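Local coordinates for germination protein YpeB (Bacillus megaterium QM B1551, PDB 5BOI) that is involved in the germination of bacterial spores, its C-terminal PepSY-containing domain possibly acting as an inhibitory module, at residues D77-M89 / M106-F118. Residues are numbered along the deposited sequence; the frame is centred on the assembly and turned at random. Where two conformers were deposited one is given.
Sequences DIKKQNISLNDAM and MAESAQYDNMGVF
Asn114, in the type I' turn from Tyr112 to Met115, donates through ND2 to the backbone O of Ile78 at 2.8 Å; the bond is nearly straight (167°) and lies in the amide plane, though it reaches the carbonyl from above. Gln111 NE2 bonds to Gln81 OE1 at 2.9 Å, more bent, with the two amide planes 78° apart. Gln81, extended with CG opposite its backbone N (chi1 179°), also donates from NE2 to Ile83 O, which fixes the rotation of its amide. A water joins its OE1 to Asn114 OD1; another links Asp77 OD1, Ile78 N and Asp113 O. A leucine in place of Gln81 would probably leave Gln111 NE2 and Ile83 O without these mates.

Like charges meet where Asp77 OD1 comes within 3.3 Å of Asp113 OD2 without a hydrogen bond, probably eased by the Lys79 NZ salt bridge to Asp77 OD2 and the water donating to OD1.

Apolar packing takes over at the helix. Leu85 CD1 rests 3.8 Å from both Gly116 CA and Phe118 CZ, and Ala88 CB sits in plane at the ring's edge. Loop 77-84 and the start of helix 85-98 thus pack against an antiparallel beta hairpin, consistent with the PepSY family.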
# COMPACT_ATOMS: atom_id res chain seq x y z
N ASP A 77 19.72 2.66 6.83
CA ASP A 77 19.95 1.22 6.78
C ASP A 77 19.76 0.58 8.15
O ASP A 77 20.30 1.08 9.16
CB ASP A 77 21.36 0.94 6.24
CG ASP A 77 21.60 -0.53 5.99
OD1 ASP A 77 20.97 -1.09 5.06
OD2 ASP A 77 22.40 -1.13 6.72
N ILE A 78 19.03 -0.53 8.20
CA ILE A 78 18.62 -1.17 9.46
C ILE A 78 19.60 -2.28 9.88
O ILE A 78 19.79 -3.25 9.15
CB ILE A 78 17.19 -1.74 9.35
CG1 ILE A 78 16.22 -0.67 8.82
CG2 ILE A 78 16.73 -2.34 10.66
CD1 ILE A 78 16.18 0.63 9.68
N LYS A 79 20.22 -2.14 11.06
CA LYS A 79 21.33 -3.01 11.42
C LYS A 79 20.94 -4.32 12.06
O LYS A 79 21.71 -5.27 12.02
CB LYS A 79 22.29 -2.25 12.35
CG LYS A 79 22.71 -0.89 11.80
CD LYS A 79 23.43 -1.03 10.46
CE LYS A 79 23.59 0.32 9.79
NZ LYS A 79 24.01 0.22 8.36
N LYS A 80 19.74 -4.40 12.64
CA LYS A 80 19.37 -5.54 13.47
C LYS A 80 17.89 -5.86 13.35
O LYS A 80 17.07 -4.95 13.37
CB LYS A 80 19.67 -5.23 14.95
CG LYS A 80 19.06 -6.19 15.97
CD LYS A 80 19.69 -7.58 15.89
CE LYS A 80 19.12 -8.48 16.97
NZ LYS A 80 19.74 -9.84 16.89
N GLN A 81 17.55 -7.14 13.24
CA GLN A 81 16.15 -7.55 13.33
C GLN A 81 15.79 -7.97 14.75
O GLN A 81 16.29 -8.98 15.24
CB GLN A 81 15.85 -8.70 12.36
CG GLN A 81 14.39 -9.17 12.45
CD GLN A 81 14.10 -10.36 11.51
OE1 GLN A 81 14.98 -10.85 10.80
NE2 GLN A 81 12.87 -10.83 11.55
N ASN A 82 14.92 -7.19 15.39
CA ASN A 82 14.41 -7.49 16.71
C ASN A 82 12.98 -8.04 16.73
O ASN A 82 12.56 -8.67 17.70
CB ASN A 82 14.45 -6.23 17.57
CG ASN A 82 15.86 -5.85 17.96
OD1 ASN A 82 16.68 -6.71 18.28
ND2 ASN A 82 16.15 -4.56 17.97
N ILE A 83 12.22 -7.76 15.67
CA ILE A 83 10.83 -8.21 15.65
C ILE A 83 10.56 -9.08 14.43
O ILE A 83 11.26 -8.98 13.42
CB ILE A 83 9.84 -7.03 15.65
CG1 ILE A 83 9.95 -6.25 14.34
CG2 ILE A 83 10.06 -6.15 16.87
CD1 ILE A 83 8.84 -5.25 14.13
N SER A 84 9.55 -9.94 14.54
CA SER A 84 9.19 -10.79 13.40
C SER A 84 8.54 -10.00 12.27
O SER A 84 8.05 -8.88 12.49
CB SER A 84 8.24 -11.91 13.85
OG SER A 84 7.03 -11.37 14.33
N LEU A 85 8.52 -10.59 11.08
CA LEU A 85 7.81 -10.01 9.95
C LEU A 85 6.34 -9.89 10.31
O LEU A 85 5.68 -8.92 9.97
CB LEU A 85 7.98 -10.86 8.68
CG LEU A 85 7.43 -10.18 7.43
CD1 LEU A 85 8.11 -8.84 7.19
CD2 LEU A 85 7.62 -11.07 6.19
N ASN A 86 5.83 -10.90 11.01
CA ASN A 86 4.43 -10.89 11.43
C ASN A 86 4.13 -9.72 12.37
O ASN A 86 3.10 -9.06 12.22
CB ASN A 86 4.07 -12.20 12.10
CG ASN A 86 2.58 -12.36 12.28
OD1 ASN A 86 1.79 -12.08 11.37
ND2 ASN A 86 2.17 -12.77 13.48
N ASP A 87 5.02 -9.46 13.32
CA ASP A 87 4.87 -8.30 14.19
C ASP A 87 4.92 -6.99 13.41
O ASP A 87 4.16 -6.05 13.71
CB ASP A 87 5.96 -8.29 15.28
CG ASP A 87 5.73 -9.35 16.35
OD1 ASP A 87 4.57 -9.78 16.53
OD2 ASP A 87 6.69 -9.72 17.04
N ALA A 88 5.78 -6.94 12.41
CA ALA A 88 5.91 -5.73 11.60
C ALA A 88 4.60 -5.51 10.84
O ALA A 88 4.14 -4.38 10.71
CB ALA A 88 7.08 -5.83 10.64
N MET A 89 4.02 -6.61 10.34
CA MET A 89 2.75 -6.60 9.61
C MET A 89 1.67 -5.91 10.45
O MET A 89 0.93 -5.06 9.96
CB MET A 89 2.30 -8.02 9.27
CG MET A 89 3.20 -8.79 8.32
SD MET A 89 2.61 -10.46 7.94
CE MET A 89 3.96 -11.14 7.02
N MET A 106 -4.19 -6.05 3.68
CA MET A 106 -2.82 -6.36 3.22
C MET A 106 -2.87 -7.28 2.01
O MET A 106 -3.65 -8.24 1.98
CB MET A 106 -1.99 -7.00 4.32
CG MET A 106 -0.52 -7.21 3.90
SD MET A 106 0.37 -7.78 5.32
CE MET A 106 -0.75 -9.10 5.79
N ALA A 107 -2.05 -6.98 1.00
CA ALA A 107 -1.98 -7.80 -0.20
C ALA A 107 -0.63 -8.49 -0.39
O ALA A 107 -0.57 -9.60 -0.94
CB ALA A 107 -2.29 -6.95 -1.43
N GLU A 108 0.46 -7.85 0.05
CA GLU A 108 1.80 -8.41 -0.16
C GLU A 108 2.63 -8.13 1.06
O GLU A 108 2.45 -7.09 1.69
CB GLU A 108 2.52 -7.79 -1.36
CG GLU A 108 1.77 -7.83 -2.65
CD GLU A 108 1.83 -9.18 -3.29
OE1 GLU A 108 2.70 -10.01 -2.91
OE2 GLU A 108 0.99 -9.40 -4.17
N SER A 109 3.54 -9.04 1.36
CA SER A 109 4.50 -8.83 2.45
C SER A 109 5.77 -9.57 2.15
O SER A 109 5.75 -10.67 1.60
CB SER A 109 3.90 -9.29 3.79
OG SER A 109 3.75 -10.69 3.83
N ALA A 110 6.90 -8.94 2.46
CA ALA A 110 8.19 -9.55 2.22
C ALA A 110 9.18 -8.95 3.19
O ALA A 110 8.97 -7.86 3.72
CB ALA A 110 8.65 -9.33 0.81
N GLN A 111 10.24 -9.71 3.44
CA GLN A 111 11.33 -9.22 4.26
C GLN A 111 12.57 -9.02 3.38
O GLN A 111 12.97 -9.92 2.65
CB GLN A 111 11.62 -10.20 5.39
CG GLN A 111 12.92 -9.88 6.11
CD GLN A 111 13.08 -10.65 7.39
OE1 GLN A 111 12.16 -11.34 7.83
NE2 GLN A 111 14.26 -10.55 8.00
N TYR A 112 13.17 -7.84 3.48
CA TYR A 112 14.26 -7.39 2.62
C TYR A 112 15.23 -6.51 3.41
O TYR A 112 14.85 -5.41 3.82
CB TYR A 112 13.66 -6.61 1.44
CG TYR A 112 14.54 -6.38 0.23
CD1 TYR A 112 14.52 -7.26 -0.85
CD2 TYR A 112 15.33 -5.24 0.11
CE1 TYR A 112 15.30 -7.05 -1.99
CE2 TYR A 112 16.12 -5.01 -1.03
CZ TYR A 112 16.09 -5.93 -2.08
OH TYR A 112 16.86 -5.72 -3.21
N ASP A 113 16.46 -6.96 3.63
CA ASP A 113 17.48 -6.10 4.25
C ASP A 113 17.02 -5.52 5.61
O ASP A 113 17.05 -4.31 5.83
CB ASP A 113 17.86 -4.98 3.27
CG ASP A 113 19.18 -4.29 3.64
OD1 ASP A 113 19.90 -4.81 4.53
OD2 ASP A 113 19.51 -3.25 3.03
N ASN A 114 16.58 -6.40 6.51
CA ASN A 114 16.06 -6.01 7.84
C ASN A 114 14.88 -5.03 7.80
O ASN A 114 14.61 -4.32 8.77
CB ASN A 114 17.20 -5.42 8.70
CG ASN A 114 18.20 -6.47 9.10
OD1 ASN A 114 17.88 -7.66 9.08
ND2 ASN A 114 19.40 -6.05 9.49
N MET A 115 14.14 -5.04 6.69
CA MET A 115 12.91 -4.25 6.58
C MET A 115 11.74 -5.14 6.22
O MET A 115 11.91 -6.15 5.50
CB MET A 115 13.03 -3.16 5.51
CG MET A 115 14.22 -2.23 5.63
SD MET A 115 14.18 -1.08 4.23
CE MET A 115 14.31 -2.21 2.83
N GLY A 116 10.56 -4.77 6.70
CA GLY A 116 9.34 -5.40 6.23
C GLY A 116 8.76 -4.51 5.14
O GLY A 116 8.64 -3.29 5.32
N VAL A 117 8.41 -5.11 4.02
CA VAL A 117 7.85 -4.38 2.89
C VAL A 117 6.44 -4.90 2.68
O VAL A 117 6.23 -6.11 2.50
CB VAL A 117 8.71 -4.58 1.62
CG1 VAL A 117 8.14 -3.80 0.44
CG2 VAL A 117 10.16 -4.16 1.91
N PHE A 118 5.48 -3.99 2.69
CA PHE A 118 4.08 -4.36 2.63
C PHE A 118 3.31 -3.56 1.58
O PHE A 118 3.59 -2.38 1.36
CB PHE A 118 3.42 -4.12 3.99
CG PHE A 118 4.12 -4.80 5.11
CD1 PHE A 118 4.05 -6.18 5.23
CD2 PHE A 118 4.85 -4.08 6.04
CE1 PHE A 118 4.70 -6.82 6.26
CE2 PHE A 118 5.48 -4.73 7.09
CZ PHE A 118 5.41 -6.10 7.19
O HOH W 1 18.25 -1.69 5.71
O HOH W 2 17.65 -10.30 9.89